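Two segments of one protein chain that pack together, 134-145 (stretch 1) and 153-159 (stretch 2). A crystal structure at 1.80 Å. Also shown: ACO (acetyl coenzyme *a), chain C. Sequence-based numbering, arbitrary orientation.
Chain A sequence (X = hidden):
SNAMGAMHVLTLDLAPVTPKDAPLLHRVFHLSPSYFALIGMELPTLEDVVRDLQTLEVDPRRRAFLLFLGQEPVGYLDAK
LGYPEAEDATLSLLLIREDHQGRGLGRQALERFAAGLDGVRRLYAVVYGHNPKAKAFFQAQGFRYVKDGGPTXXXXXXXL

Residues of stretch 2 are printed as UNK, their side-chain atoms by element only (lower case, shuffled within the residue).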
ATOM      1  N   ALA A 134      -1.821   4.768  11.433  1.00 10.32           N
ATOM      2  CA  ALA A 134      -1.979   4.896   9.979  1.00  9.45           C
ATOM      3  C   ALA A 134      -2.856   6.106   9.661  1.00  9.17           C
ATOM      4  O   ALA A 134      -2.588   6.853   8.731  1.00  6.76           O
ATOM      5  CB  ALA A 134      -2.589   3.589   9.353  1.00  9.85           C
ATOM      6  N   LYS A 135      -3.923   6.290  10.439  1.00  8.66           N
ATOM      7  CA  LYS A 135      -4.795   7.458  10.248  1.00  8.81           C
ATOM      8  C   LYS A 135      -4.027   8.766  10.446  1.00  8.20           C
ATOM      9  O   LYS A 135      -4.162   9.731   9.651  1.00  8.55           O
ATOM     10  CB  LYS A 135      -5.994   7.366  11.200  1.00  8.59           C
ATOM     11  CG  LYS A 135      -6.829   6.095  11.007  1.00  9.63           C
ATOM     12  CD  LYS A 135      -8.007   6.086  12.015  1.00 10.46           C
ATOM     13  CE  LYS A 135      -8.990   4.962  11.710  1.00 11.78           C
ATOM     14  NZ  LYS A 135     -10.063   4.856  12.756  1.00 14.15           N
ATOM     15  N   ALA A 136      -3.197   8.827  11.474  1.00  7.85           N
ATOM     16  CA  ALA A 136      -2.344  10.020  11.702  1.00  8.55           C
ATOM     17  C   ALA A 136      -1.368  10.261  10.510  1.00  8.50           C
ATOM     18  O   ALA A 136      -1.179  11.410  10.062  1.00  7.53           O
ATOM     19  CB  ALA A 136      -1.578   9.879  13.039  1.00  8.09           C
ATOM     20  N   PHE A 137      -0.778   9.177   9.980  1.00  8.46           N
ATOM     21  CA  PHE A 137       0.117   9.291   8.822  1.00  8.27           C
ATOM     22  C   PHE A 137      -0.571   9.904   7.609  1.00  8.25           C
ATOM     23  O   PHE A 137      -0.047  10.854   6.992  1.00  7.35           O
ATOM     24  CB  PHE A 137       0.685   7.923   8.438  1.00  9.17           C
ATOM     25  CG  PHE A 137       1.422   7.923   7.123  1.00  8.69           C
ATOM     26  CD1 PHE A 137       2.731   8.370   7.031  1.00  8.35           C
ATOM     27  CD2 PHE A 137       0.797   7.472   5.974  1.00  8.09           C
ATOM     28  CE1 PHE A 137       3.405   8.360   5.805  1.00  8.66           C
ATOM     29  CE2 PHE A 137       1.454   7.465   4.754  1.00  8.61           C
ATOM     30  CZ  PHE A 137       2.773   7.917   4.679  1.00  6.85           C
ATOM     31  N   PHE A 138      -1.710   9.332   7.227  1.00  7.45           N
ATOM     32  CA  PHE A 138      -2.440   9.821   6.053  1.00  7.03           C
ATOM     33  C   PHE A 138      -2.901  11.253   6.204  1.00  7.54           C
ATOM     34  O   PHE A 138      -2.828  12.018   5.238  1.00  9.07           O
ATOM     35  CB  PHE A 138      -3.586   8.857   5.623  1.00  7.16           C
ATOM     36  CG  PHE A 138      -3.073   7.593   4.930  1.00  6.76           C
ATOM     37  CD1 PHE A 138      -2.581   7.634   3.622  1.00  6.79           C
ATOM     38  CD2 PHE A 138      -3.059   6.373   5.608  1.00  7.52           C
ATOM     39  CE1 PHE A 138      -2.062   6.469   3.018  1.00  9.70           C
ATOM     40  CE2 PHE A 138      -2.543   5.224   5.008  1.00  7.41           C
ATOM     41  CZ  PHE A 138      -2.040   5.275   3.726  1.00  5.75           C
ATOM     42  N   GLN A 139      -3.371  11.629   7.398  1.00  8.10           N
ATOM     43  CA  GLN A 139      -3.787  13.034   7.622  1.00  9.55           C
ATOM     44  C   GLN A 139      -2.599  14.001   7.432  1.00  8.11           C
ATOM     45  O   GLN A 139      -2.734  15.095   6.815  1.00  8.38           O
ATOM     46  CB  GLN A 139      -4.431  13.206   8.999  1.00 10.12           C
ATOM     47  CG  GLN A 139      -5.781  12.456   9.206  1.00 12.84           C
ATOM     48  CD  GLN A 139      -6.969  13.413   9.119  1.00 16.77           C
ATOM     49  OE1 GLN A 139      -6.953  14.395   8.337  1.00 18.68           O
ATOM     50  NE2 GLN A 139      -7.992  13.160   9.919  1.00 14.95           N
ATOM     51  N   ALA A 140      -1.439  13.598   7.935  1.00  8.38           N
ATOM     52  CA  ALA A 140      -0.217  14.407   7.840  1.00  8.62           C
ATOM     53  C   ALA A 140       0.178  14.630   6.407  1.00  8.34           C
ATOM     54  O   ALA A 140       0.723  15.680   6.080  1.00  8.94           O
ATOM     55  CB  ALA A 140       0.953  13.758   8.628  1.00  8.39           C
ATOM     56  N   GLN A 141      -0.156  13.679   5.531  1.00  7.83           N
ATOM     57  CA  GLN A 141       0.174  13.797   4.096  1.00  8.13           C
ATOM     58  C   GLN A 141      -0.917  14.497   3.301  1.00  9.02           C
ATOM     59  O   GLN A 141      -0.839  14.573   2.077  1.00  9.89           O
ATOM     60  CB  GLN A 141       0.396  12.424   3.486  1.00  8.86           C
ATOM     61  CG  GLN A 141       1.383  11.604   4.224  1.00  9.23           C
ATOM     62  CD  GLN A 141       2.695  12.340   4.449  1.00 12.64           C
ATOM     63  OE1 GLN A 141       3.259  12.891   3.516  1.00 10.92           O
ATOM     64  NE2 GLN A 141       3.199  12.324   5.691  1.00 10.11           N
ATOM     65  N   GLY A 142      -1.950  14.979   3.990  1.00  8.14           N
ATOM     66  CA  GLY A 142      -2.962  15.789   3.335  1.00  7.86           C
ATOM     67  C   GLY A 142      -4.263  15.069   2.993  1.00  7.62           C
ATOM     68  O   GLY A 142      -5.111  15.654   2.299  1.00  8.34           O
ATOM     69  N   PHE A 143      -4.420  13.830   3.460  1.00  7.74           N
ATOM     70  CA  PHE A 143      -5.683  13.046   3.297  1.00  8.11           C
ATOM     71  C   PHE A 143      -6.685  13.431   4.397  1.00  8.78           C
ATOM     72  O   PHE A 143      -6.429  13.231   5.566  1.00  9.96           O
ATOM     73  CB  PHE A 143      -5.441  11.544   3.343  1.00  7.41           C
ATOM     74  CG  PHE A 143      -4.703  11.009   2.145  1.00  7.36           C
ATOM     75  CD1 PHE A 143      -5.367  10.266   1.191  1.00  7.23           C
ATOM     76  CD2 PHE A 143      -3.342  11.270   1.970  1.00  9.77           C
ATOM     77  CE1 PHE A 143      -4.713   9.774   0.095  1.00  8.42           C
ATOM     78  CE2 PHE A 143      -2.656  10.776   0.855  1.00  9.35           C
ATOM     79  CZ  PHE A 143      -3.341  10.027  -0.081  1.00 11.32           C
ATOM     80  N   ARG A 144      -7.824  13.985   4.027  1.00  8.76           N
ATOM     81  CA  ARG A 144      -8.871  14.269   5.029  1.00  9.14           C
ATOM     82  C   ARG A 144      -9.917  13.151   5.179  1.00  8.15           C
ATOM     83  O   ARG A 144     -10.161  12.369   4.218  1.00  8.58           O
ATOM     84  CB  ARG A 144      -9.593  15.583   4.711  1.00 10.66           C
ATOM     85  CG  ARG A 144     -10.410  15.477   3.481  1.00 13.97           C
ATOM     86  CD  ARG A 144     -11.438  16.521   3.373  1.00 16.18           C
ATOM     87  NE  ARG A 144     -12.457  16.098   2.405  1.00 18.89           N
ATOM     88  CZ  ARG A 144     -13.673  15.607   2.695  1.00 20.47           C
ATOM     89  NH1 ARG A 144     -14.109  15.476   3.951  1.00 20.08           N
ATOM     90  NH2 ARG A 144     -14.488  15.276   1.695  1.00 19.30           N
ATOM     91  N   TYR A 145     -10.508  13.057   6.353  1.00  6.49           N
ATOM     92  CA  TYR A 145     -11.516  12.083   6.684  1.00  5.67           C
ATOM     93  C   TYR A 145     -12.721  12.316   5.821  1.00  5.38           C
ATOM     94  O   TYR A 145     -13.138  13.414   5.687  1.00  6.06           O
ATOM     95  CB  TYR A 145     -11.876  12.217   8.155  1.00  5.67           C
ATOM     96  CG  TYR A 145     -13.041  11.409   8.641  1.00  2.79           C
ATOM     97  CD1 TYR A 145     -12.902  10.091   8.994  1.00  2.45           C
ATOM     98  CD2 TYR A 145     -14.288  11.980   8.783  1.00  3.85           C
ATOM     99  CE1 TYR A 145     -13.977   9.362   9.456  1.00  2.93           C
ATOM    100  CE2 TYR A 145     -15.349  11.257   9.250  1.00  2.00           C
ATOM    101  CZ  TYR A 145     -15.190   9.961   9.569  1.00  2.00           C
ATOM    102  OH  TYR A 145     -16.238   9.265  10.035  1.00  2.51           O
ATOM    103  N   UNK A 153     -13.636  -0.348   8.828  1.00 12.51           N
ATOM    104  CA  UNK A 153     -13.077   0.491   7.737  1.00 11.58           C
ATOM    105  C   UNK A 153     -13.220   2.002   7.964  1.00 10.58           C
ATOM    106  O   UNK A 153     -14.219   2.429   8.517  1.00 10.77           O
ATOM    107  c   UNK A 153     -13.816   0.192   6.413  1.00 11.54           C
ATOM    108  c   UNK A 153     -12.098  -1.244   5.407  1.00 15.69           C
ATOM    109  c   UNK A 153     -13.588  -1.096   5.648  1.00 12.64           C
ATOM    110  c   UNK A 153     -14.327  -1.051   4.317  1.00 11.01           C
ATOM    111  N   UNK A 154     -12.235   2.785   7.519  1.00  8.89           N
ATOM    112  CA  UNK A 154     -12.337   4.273   7.504  1.00  8.30           C
ATOM    113  C   UNK A 154     -11.780   4.836   6.218  1.00  8.16           C
ATOM    114  O   UNK A 154     -10.708   4.426   5.797  1.00  6.83           O
ATOM    115  o   UNK A 154     -11.911   4.332   9.895  1.00  8.52           O
ATOM    116  c   UNK A 154     -11.941   6.477   8.743  1.00  7.88           C
ATOM    117  c   UNK A 154     -11.573   4.963   8.666  1.00  8.35           C
ATOM    118  N   UNK A 155     -12.499   5.792   5.616  1.00  7.81           N
ATOM    119  CA  UNK A 155     -12.123   6.366   4.324  1.00  8.24           C
ATOM    120  C   UNK A 155     -11.586   7.801   4.453  1.00  8.98           C
ATOM    121  O   UNK A 155     -12.136   8.609   5.199  1.00  6.31           O
ATOM    122  c   UNK A 155     -13.327   6.366   3.382  1.00  8.19           C
ATOM    123  c   UNK A 155     -12.756   2.645  -0.387  1.00 12.32           C
ATOM    124  c   UNK A 155     -13.781   3.079   1.681  1.00 10.29           C
ATOM    125  c   UNK A 155     -14.440   4.061   3.561  1.00  9.87           C
ATOM    126  c   UNK A 155     -13.230   4.380   1.714  1.00 10.30           C
ATOM    127  n   UNK A 155     -14.504   2.910   2.829  1.00  9.28           N
ATOM    128  c   UNK A 155     -13.542   2.202   0.643  1.00 11.07           C
ATOM    129  c   UNK A 155     -12.428   4.804   0.651  1.00 10.33           C
ATOM    130  c   UNK A 155     -12.199   3.940  -0.389  1.00 11.30           C
ATOM    131  c   UNK A 155     -13.678   4.995   2.906  1.00  8.94           C
ATOM    132  N   UNK A 156     -10.545   8.073   3.658  1.00 11.69           N
ATOM    133  CA  UNK A 156      -9.863   9.385   3.548  1.00 12.50           C
ATOM    134  C   UNK A 156      -9.616   9.728   2.070  1.00 13.00           C
ATOM    135  O   UNK A 156      -9.547   8.835   1.226  1.00 13.97           O
ATOM    136  c   UNK A 156      -8.694   7.708   6.193  1.00 18.54           C
ATOM    137  o   UNK A 156      -8.890   8.270   9.837  1.00 21.44           O
ATOM    138  c   UNK A 156      -8.513   9.302   4.252  1.00 12.99           C
ATOM    139  c   UNK A 156      -8.681   9.816   8.028  1.00 17.82           C
ATOM    140  c   UNK A 156      -8.604   9.032   5.719  1.00 13.67           C
ATOM    141  c   UNK A 156      -8.578  10.070   6.652  1.00 16.72           C
ATOM    142  c   UNK A 156      -8.805   7.450   7.559  1.00 19.42           C
ATOM    143  c   UNK A 156      -8.808   8.516   8.475  1.00 19.54           C
ATOM    144  N   UNK A 157      -9.405  11.019   1.757  1.00 14.36           N
ATOM    145  CA  UNK A 157      -9.192  11.457   0.370  1.00 14.42           C
ATOM    146  C   UNK A 157      -8.245  12.665   0.259  1.00 14.75           C
ATOM    147  O   UNK A 157      -8.234  13.559   1.135  1.00 14.69           O
ATOM    148  c   UNK A 157     -10.526  11.816  -0.348  1.00 14.15           C
ATOM    149  c   UNK A 157     -10.306  11.913  -1.866  1.00 13.61           C
ATOM    150  c   UNK A 157     -11.177  13.089   0.248  1.00 15.22           C
ATOM    151  N   UNK A 158      -7.485  12.688  -0.841  1.00 16.71           N
ATOM    152  CA  UNK A 158      -6.635  13.851  -1.195  1.00 16.87           C
ATOM    153  C   UNK A 158      -6.777  14.221  -2.662  1.00 18.60           C
ATOM    154  O   UNK A 158      -6.537  13.401  -3.542  1.00 16.05           O
ATOM    155  c   UNK A 158      -4.229  14.750  -1.104  1.00 17.96           C
ATOM    156  c   UNK A 158      -0.880  13.179  -1.529  1.00 24.76           C
ATOM    157  c   UNK A 158      -2.831  14.441  -0.671  1.00 20.92           C
ATOM    158  n   UNK A 158      -0.150  13.441  -0.434  1.00 22.91           N
ATOM    159  n   UNK A 158      -0.351  12.444  -2.508  1.00 25.87           N
ATOM    160  n   UNK A 158      -2.128  13.636  -1.660  1.00 21.69           N
ATOM    161  c   UNK A 158      -5.170  13.533  -0.914  1.00 16.79           C
ATOM    162  N   UNK A 159      -7.113  15.498  -2.957  1.00 21.08           N
ATOM    163  CA  UNK A 159      -7.218  15.853  -4.366  1.00 22.23           C
ATOM    164  C   UNK A 159      -5.859  15.834  -5.036  1.00 22.55           C
ATOM    165  O   UNK A 159      -4.845  16.072  -4.374  1.00 22.63           O
ATOM    166  c   UNK A 159      -7.166  17.848  -3.069  1.00 22.95           C
ATOM    167  c   UNK A 159      -7.195  16.686  -2.086  1.00 22.31           C
ATOM    168  c   UNK A 159      -7.754  17.296  -4.329  1.00 22.96           C
TER
HETATM  169  O5B ACO C1001       6.376   9.313   7.957  1.00 40.16           O
HETATM  170  P1A ACO C1001       7.286   8.128   7.252  1.00 39.72           P
HETATM  171  O1A ACO C1001       8.559   7.962   8.082  1.00 36.96           O
HETATM  172  O2A ACO C1001       7.233   8.336   5.747  1.00 31.26           O
HETATM  173  O3A ACO C1001       6.315   6.858   7.573  1.00 34.08           O
HETATM  174  P2A ACO C1001       6.697   5.341   7.267  1.00 31.76           P
HETATM  175  O4A ACO C1001       6.840   4.681   8.642  1.00 31.40           O
HETATM  176  O5A ACO C1001       7.897   5.225   6.358  1.00 28.43           O
HETATM  177  O6A ACO C1001       5.293   4.900   6.527  1.00 31.78           O
HETATM  178  CBP ACO C1001       3.285   3.612   7.177  1.00 27.77           C
HETATM  179  CCP ACO C1001       3.996   4.977   7.146  1.00 29.91           C
HETATM  180  CDP ACO C1001       3.051   3.240   5.724  1.00 24.05           C
HETATM  181  CEP ACO C1001       1.932   3.695   7.878  1.00 27.70           C
HETATM  182  CAP ACO C1001       4.188   2.559   7.875  1.00 28.96           C
HETATM  183  OAP ACO C1001       4.420   2.918   9.262  1.00 31.25           O
HETATM  184  C9P ACO C1001       3.593   1.165   7.894  1.00 28.38           C
HETATM  185  O9P ACO C1001       3.830   0.352   7.012  1.00 24.16           O
HETATM  186  N8P ACO C1001       2.823   0.861   8.936  1.00 30.05           N
HETATM  187  C7P ACO C1001       2.245  -0.481   9.147  1.00 28.85           C
HETATM  188  C6P ACO C1001       1.275  -0.917   8.050  1.00 27.91           C
HETATM  189  C5P ACO C1001       0.129   0.074   7.905  1.00 29.30           C
HETATM  190  O5P ACO C1001      -0.457   0.558   8.898  1.00 29.15           O
HETATM  191  N4P ACO C1001      -0.190   0.388   6.640  1.00 29.18           N
HETATM  192  C3P ACO C1001      -1.271   1.300   6.339  1.00 27.42           C
HETATM  193  C2P ACO C1001      -2.578   0.570   6.156  1.00 29.24           C
HETATM  194  S1P ACO C1001      -3.931   1.673   5.720  1.00 34.54           S
HETATM  195  C   ACO C1001      -3.539   1.821   4.080  1.00 31.41           C
HETATM  196  O   ACO C1001      -2.570   1.246   3.657  1.00 28.49           O
HETATM  197  CH3 ACO C1001      -4.397   2.665   3.156  1.00 29.12           C

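Position 153 carries four carbons, forked at the second, and no atom of it reaches stretch 1; its CA-to-CB bond points away. This is leucine, L153, which opens the strand outside the contact.

At position 154 one carbon bears an oxygen and a carbon. The outer carbon lies 3.6 Å from Y145 CE1, at the edge of that ring, and the oxygen is 3.4 Å from K135 NZ. This is threonine; in T154 these atoms are CG2 and OG1, and the lysine gives OG1 a weak hydrogen bond.

Position 155 shows one carbon followed by fused five- and six-membered rings holding eight carbons and one nitrogen. The end of the side chain leads away; its nearest atom, CB, stays 6.5 Å from Y145 C. The contact is mostly backbone, the O of 155 lying 3.8 Å from Y145 C. Only tryptophan, W155, fits.

Position 156 has one carbon, then a six-carbon ring bearing an oxygen. Its CB sits 3.9 Å from F143 CB, and the ring runs past Y145 to the extended chain of K135, where the terminal oxygen of 156 is 3.2 Å from K135 CD. This is tyrosine, and Y156 has more area covered by the partner stretch than any other residue here. Its CE1 also packs 4.0 Å from Y145 CB, on the same face of the sheet.

At position 157 one carbon carries two others, one of them 3.9 Å from R144 NE. The backbones form the antiparallel hydrogen-bonded pair, R144 N to 157 O at 3.0 Å and 157 N to R144 O at 2.9 Å. This is valine; V157 lies on the other face with R144, and the carbon near NE is CG1.

Position 158 holds three carbons, a nitrogen, and a carbon with two more nitrogens. Its CB sits over the F143 ring, 3.8 Å from the centroid and 5° off the normal, and a terminal nitrogen is 2.8 Å from Q141 O. This is arginine, R158, whose NH1 donates to that carbonyl.

Position 159 has three carbons closing onto the backbone nitrogen and makes no contact: proline, P159.

The contact works by joining a short backbone ladder to a helix end. The helix runs 16° from the direction of strand 153-159, and the chain must then turn back to pair antiparallel with it. G142 makes that turn with positive phi in a Schellman motif; an ideal CB there would jam against the preceding carbonyl. Y156 then fills the space between strand and helix, while R158 covers F143 and binds the carbonyl of Q141.

Stretch 2 153-159: LTWYVRP
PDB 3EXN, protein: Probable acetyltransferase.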